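Local structure of putative D-alanine N-acetyltransferase of GNAT family (2R7H) at residues Glu118-Val123 and Arg129-Glu134. The protein probably transfers an acyl group, as other members of the GNAT acetyltransferase family do, with D-alanine as its putative substrate. Residues are numbered along the deposited sequence; the frame is centred on the assembly and turned at random.
Sequences EVVHDV and RLLFAE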
ATOM      1  N   GLU B 118      19.073 -12.593   2.305  1.00 26.09           N
ATOM      2  CA  GLU B 118      18.856 -12.943   0.906  1.00 25.62           C
ATOM      3  C   GLU B 118      17.950 -11.930   0.172  1.00 28.37           C
ATOM      4  O   GLU B 118      18.179 -11.608  -1.009  1.00 27.24           O
ATOM      5  CB  GLU B 118      18.295 -14.369   0.800  1.00 28.40           C
ATOM      6  CG  GLU B 118      19.217 -15.462   1.336  1.00 33.09           C
ATOM      7  CD  GLU B 118      20.651 -15.415   0.800  1.00 38.85           C
ATOM      8  OE1 GLU B 118      20.840 -15.263  -0.407  1.00 38.03           O
ATOM      9  OE2 GLU B 118      21.586 -15.535   1.620  1.00 43.07           O
ATOM     10  N   VAL B 119      16.888 -11.469   0.847  1.00 26.85           N
ATOM     11  CA  VAL B 119      16.003 -10.477   0.262  1.00 25.08           C
ATOM     12  C   VAL B 119      16.800  -9.218  -0.043  1.00 23.56           C
ATOM     13  O   VAL B 119      16.635  -8.630  -1.098  1.00 27.78           O
ATOM     14  CB  VAL B 119      14.819 -10.137   1.207  1.00 24.70           C
ATOM     15  CG1 VAL B 119      14.134  -8.871   0.755  1.00 26.11           C
ATOM     16  CG2 VAL B 119      13.859 -11.397   1.325  1.00 22.14           C
ATOM     17  N   VAL B 120      17.630  -8.790   0.910  1.00 24.66           N
ATOM     18  CA  VAL B 120      18.470  -7.587   0.753  1.00 25.74           C
ATOM     19  C   VAL B 120      19.450  -7.732  -0.416  1.00 26.90           C
ATOM     20  O   VAL B 120      19.636  -6.804  -1.158  1.00 26.77           O
ATOM     21  CB  VAL B 120      19.202  -7.243   2.043  1.00 26.53           C
ATOM     22  CG1 VAL B 120      20.274  -6.196   1.825  1.00 25.61           C
ATOM     23  CG2 VAL B 120      18.196  -6.802   3.076  1.00 27.15           C
ATOM     24  N   HIS B 121      20.022  -8.925  -0.584  1.00 31.23           N
ATOM     25  CA  HIS B 121      20.907  -9.228  -1.697  1.00 29.75           C
ATOM     26  C   HIS B 121      20.163  -9.030  -3.004  1.00 30.34           C
ATOM     27  O   HIS B 121      20.643  -8.363  -3.920  1.00 28.16           O
ATOM     28  CB  HIS B 121      21.366 -10.682  -1.588  1.00 31.75           C
ATOM     29  CG  HIS B 121      21.963 -11.241  -2.838  1.00 32.91           C
ATOM     30  ND1 HIS B 121      21.199 -11.821  -3.828  1.00 43.19           N
ATOM     31  CD2 HIS B 121      23.253 -11.351  -3.243  1.00 35.84           C
ATOM     32  CE1 HIS B 121      21.988 -12.243  -4.802  1.00 43.03           C
ATOM     33  NE2 HIS B 121      23.239 -11.978  -4.466  1.00 38.17           N
ATOM     34  N   ASP B 122      18.971  -9.603  -3.081  1.00 33.42           N
ATOM     35  CA  ASP B 122      18.152  -9.512  -4.294  1.00 31.82           C
ATOM     36  C   ASP B 122      17.700  -8.118  -4.653  1.00 31.84           C
ATOM     37  O   ASP B 122      17.664  -7.782  -5.818  1.00 31.52           O
ATOM     38  CB  ASP B 122      16.935 -10.416  -4.212  1.00 31.78           C
ATOM     39  CG  ASP B 122      17.277 -11.861  -4.145  1.00 36.78           C
ATOM     40  OD1 ASP B 122      18.474 -12.240  -4.257  1.00 35.36           O
ATOM     41  OD2 ASP B 122      16.322 -12.638  -3.995  1.00 45.30           O
ATOM     42  N   VAL B 123      17.313  -7.342  -3.641  1.00 33.07           N
ATOM     43  CA  VAL B 123      16.879  -5.965  -3.787  1.00 31.43           C
ATOM     44  C   VAL B 123      18.087  -5.120  -4.223  1.00 31.67           C
ATOM     45  O   VAL B 123      17.953  -4.259  -5.081  1.00 31.75           O
ATOM     46  CB  VAL B 123      16.228  -5.431  -2.487  1.00 31.52           C
ATOM     47  CG1 VAL B 123      16.112  -3.932  -2.504  1.00 30.80           C
ATOM     48  CG2 VAL B 123      14.867  -6.101  -2.267  1.00 25.93           C
ATOM     49  N   ARG B 129      17.333   0.947  -3.349  1.00 31.75           N
ATOM     50  CA  ARG B 129      17.891   1.860  -2.374  1.00 32.84           C
ATOM     51  C   ARG B 129      17.323   1.608  -0.992  1.00 30.91           C
ATOM     52  O   ARG B 129      18.050   1.735  -0.019  1.00 30.43           O
ATOM     53  CB  ARG B 129      17.493   3.309  -2.736  1.00 33.38           C
ATOM     54  CG  ARG B 129      17.854   3.747  -4.149  1.00 36.40           C
ATOM     55  CD  ARG B 129      17.272   5.114  -4.555  1.00 35.40           C
ATOM     56  NE  ARG B 129      15.808   5.129  -4.496  1.00 30.63           N
ATOM     57  CZ  ARG B 129      15.074   5.697  -3.542  1.00 34.76           C
ATOM     58  NH1 ARG B 129      15.622   6.365  -2.534  1.00 28.84           N
ATOM     59  NH2 ARG B 129      13.764   5.625  -3.605  1.00 34.59           N
ATOM     60  N   LEU B 130      16.016   1.289  -0.911  1.00 30.75           N
ATOM     61  CA  LEU B 130      15.301   1.112   0.355  1.00 26.97           C
ATOM     62  C   LEU B 130      14.469  -0.120   0.454  1.00 26.03           C
ATOM     63  O   LEU B 130      13.914  -0.536  -0.521  1.00 27.27           O
ATOM     64  CB  LEU B 130      14.331   2.283   0.530  1.00 25.80           C
ATOM     65  CG  LEU B 130      14.962   3.679   0.665  1.00 28.83           C
ATOM     66  CD1 LEU B 130      13.898   4.813   0.517  1.00 26.96           C
ATOM     67  CD2 LEU B 130      15.649   3.663   1.964  1.00 25.41           C
ATOM     68  N   LEU B 131      14.383  -0.666   1.658  1.00 29.17           N
ATOM     69  CA  LEU B 131      13.524  -1.817   1.935  1.00 28.76           C
ATOM     70  C   LEU B 131      12.720  -1.392   3.143  1.00 28.28           C
ATOM     71  O   LEU B 131      13.313  -1.052   4.183  1.00 28.98           O
ATOM     72  CB  LEU B 131      14.285  -3.092   2.286  1.00 27.70           C
ATOM     73  CG  LEU B 131      13.447  -4.344   2.603  1.00 31.03           C
ATOM     74  CD1 LEU B 131      12.568  -4.699   1.432  1.00 24.07           C
ATOM     75  CD2 LEU B 131      14.311  -5.566   3.009  1.00 29.30           C
ATOM     76  N   PHE B 132      11.394  -1.403   2.989  1.00 26.24           N
ATOM     77  CA  PHE B 132      10.511  -1.055   4.066  1.00 28.74           C
ATOM     78  C   PHE B 132       9.777  -2.278   4.608  1.00 29.43           C
ATOM     79  O   PHE B 132       9.471  -3.170   3.866  1.00 30.38           O
ATOM     80  CB  PHE B 132       9.474  -0.007   3.631  1.00 27.43           C
ATOM     81  CG  PHE B 132      10.044   1.356   3.443  1.00 28.33           C
ATOM     82  CD1 PHE B 132      10.279   2.174   4.540  1.00 23.78           C
ATOM     83  CD2 PHE B 132      10.405   1.812   2.193  1.00 27.84           C
ATOM     84  CE1 PHE B 132      10.798   3.398   4.358  1.00 29.07           C
ATOM     85  CE2 PHE B 132      10.942   3.004   2.016  1.00 30.46           C
ATOM     86  CZ  PHE B 132      11.134   3.835   3.103  1.00 24.03           C
ATOM     87  N   ALA B 133       9.569  -2.291   5.933  1.00 32.43           N
ATOM     88  CA  ALA B 133       8.796  -3.327   6.632  1.00 28.30           C
ATOM     89  C   ALA B 133       7.804  -2.633   7.555  1.00 27.53           C
ATOM     90  O   ALA B 133       8.149  -1.712   8.260  1.00 30.99           O
ATOM     91  CB  ALA B 133       9.701  -4.316   7.433  1.00 25.90           C
ATOM     92  N   GLU B 134       6.587  -3.122   7.612  1.00 29.49           N
ATOM     93  CA  GLU B 134       5.554  -2.540   8.480  1.00 33.98           C
ATOM     94  C   GLU B 134       5.112  -3.570   9.490  1.00 34.27           C
ATOM     95  O   GLU B 134       4.979  -4.735   9.147  1.00 31.52           O
ATOM     96  CB  GLU B 134       4.329  -2.154   7.650  1.00 33.32           C
ATOM     97  CG  GLU B 134       4.631  -1.221   6.558  1.00 37.84           C
ATOM     98  CD  GLU B 134       3.392  -0.767   5.815  1.00 41.42           C
ATOM     99  OE1 GLU B 134       2.402  -1.519   5.757  1.00 37.05           O
ATOM    100  OE2 GLU B 134       3.441   0.336   5.273  1.00 48.25           O
TER
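Val119 and Val120 meet Leu131 inside the beta-alpha-beta unit of the GNAT fold, where helix 111-125 links strand 94-102 to the parallel strand 130-136 and packs on the sheet. The link is wholly apolar and rests on one branch of the leucine: Leu131 CD2 is 4.0 Å from Val119 CG1 and 4.1 Å from Val120 CG2, so a single methyl serves two consecutive helix residues. With chi1 at 180°, Leu131 holds CG trans to its own backbone N, and its side chain leaves the strand toward the helix. The two valines share nearly the same rotamer but offer different methyls. Val119 uses CG1, the branch trans to its backbone N, and crosses the leucine at about a right angle; Val120 uses CG2, the branch beside its backbone N, and approaches at a slant. The backbones stay apart, the nearest CA atoms being those of Val120 and Leu131 at 7.7 Å, which is consistent with one layer of side chains between helix and strand. Val123 also leaves the helix toward the strand and lies against it, though more loosely, with Val123 CG1 4.5 Å from Leu130 O. The bond from Val123 N to Val119 O, 2.9 Å, keeps these residues one turn apart on the same face. On the helix's outer side, His121 ND1 donates to Asp122 OD1 over 2.8 Å, a nearly straight bond (164°) in the plane of the imidazole; Arg24 forms salt bridges with Asp122 and Glu118. Around the apolar contact, Ala83 and Tyr85 of strand 78-87 touch Val119, Leu174 of strand 167-175 touches Val120, and Phe153 reaches Leu131. Leu130 points away from the helix, and Ala161 of the second subunit packs on it; the ring of that subunit's Phe162 meets that of Phe132.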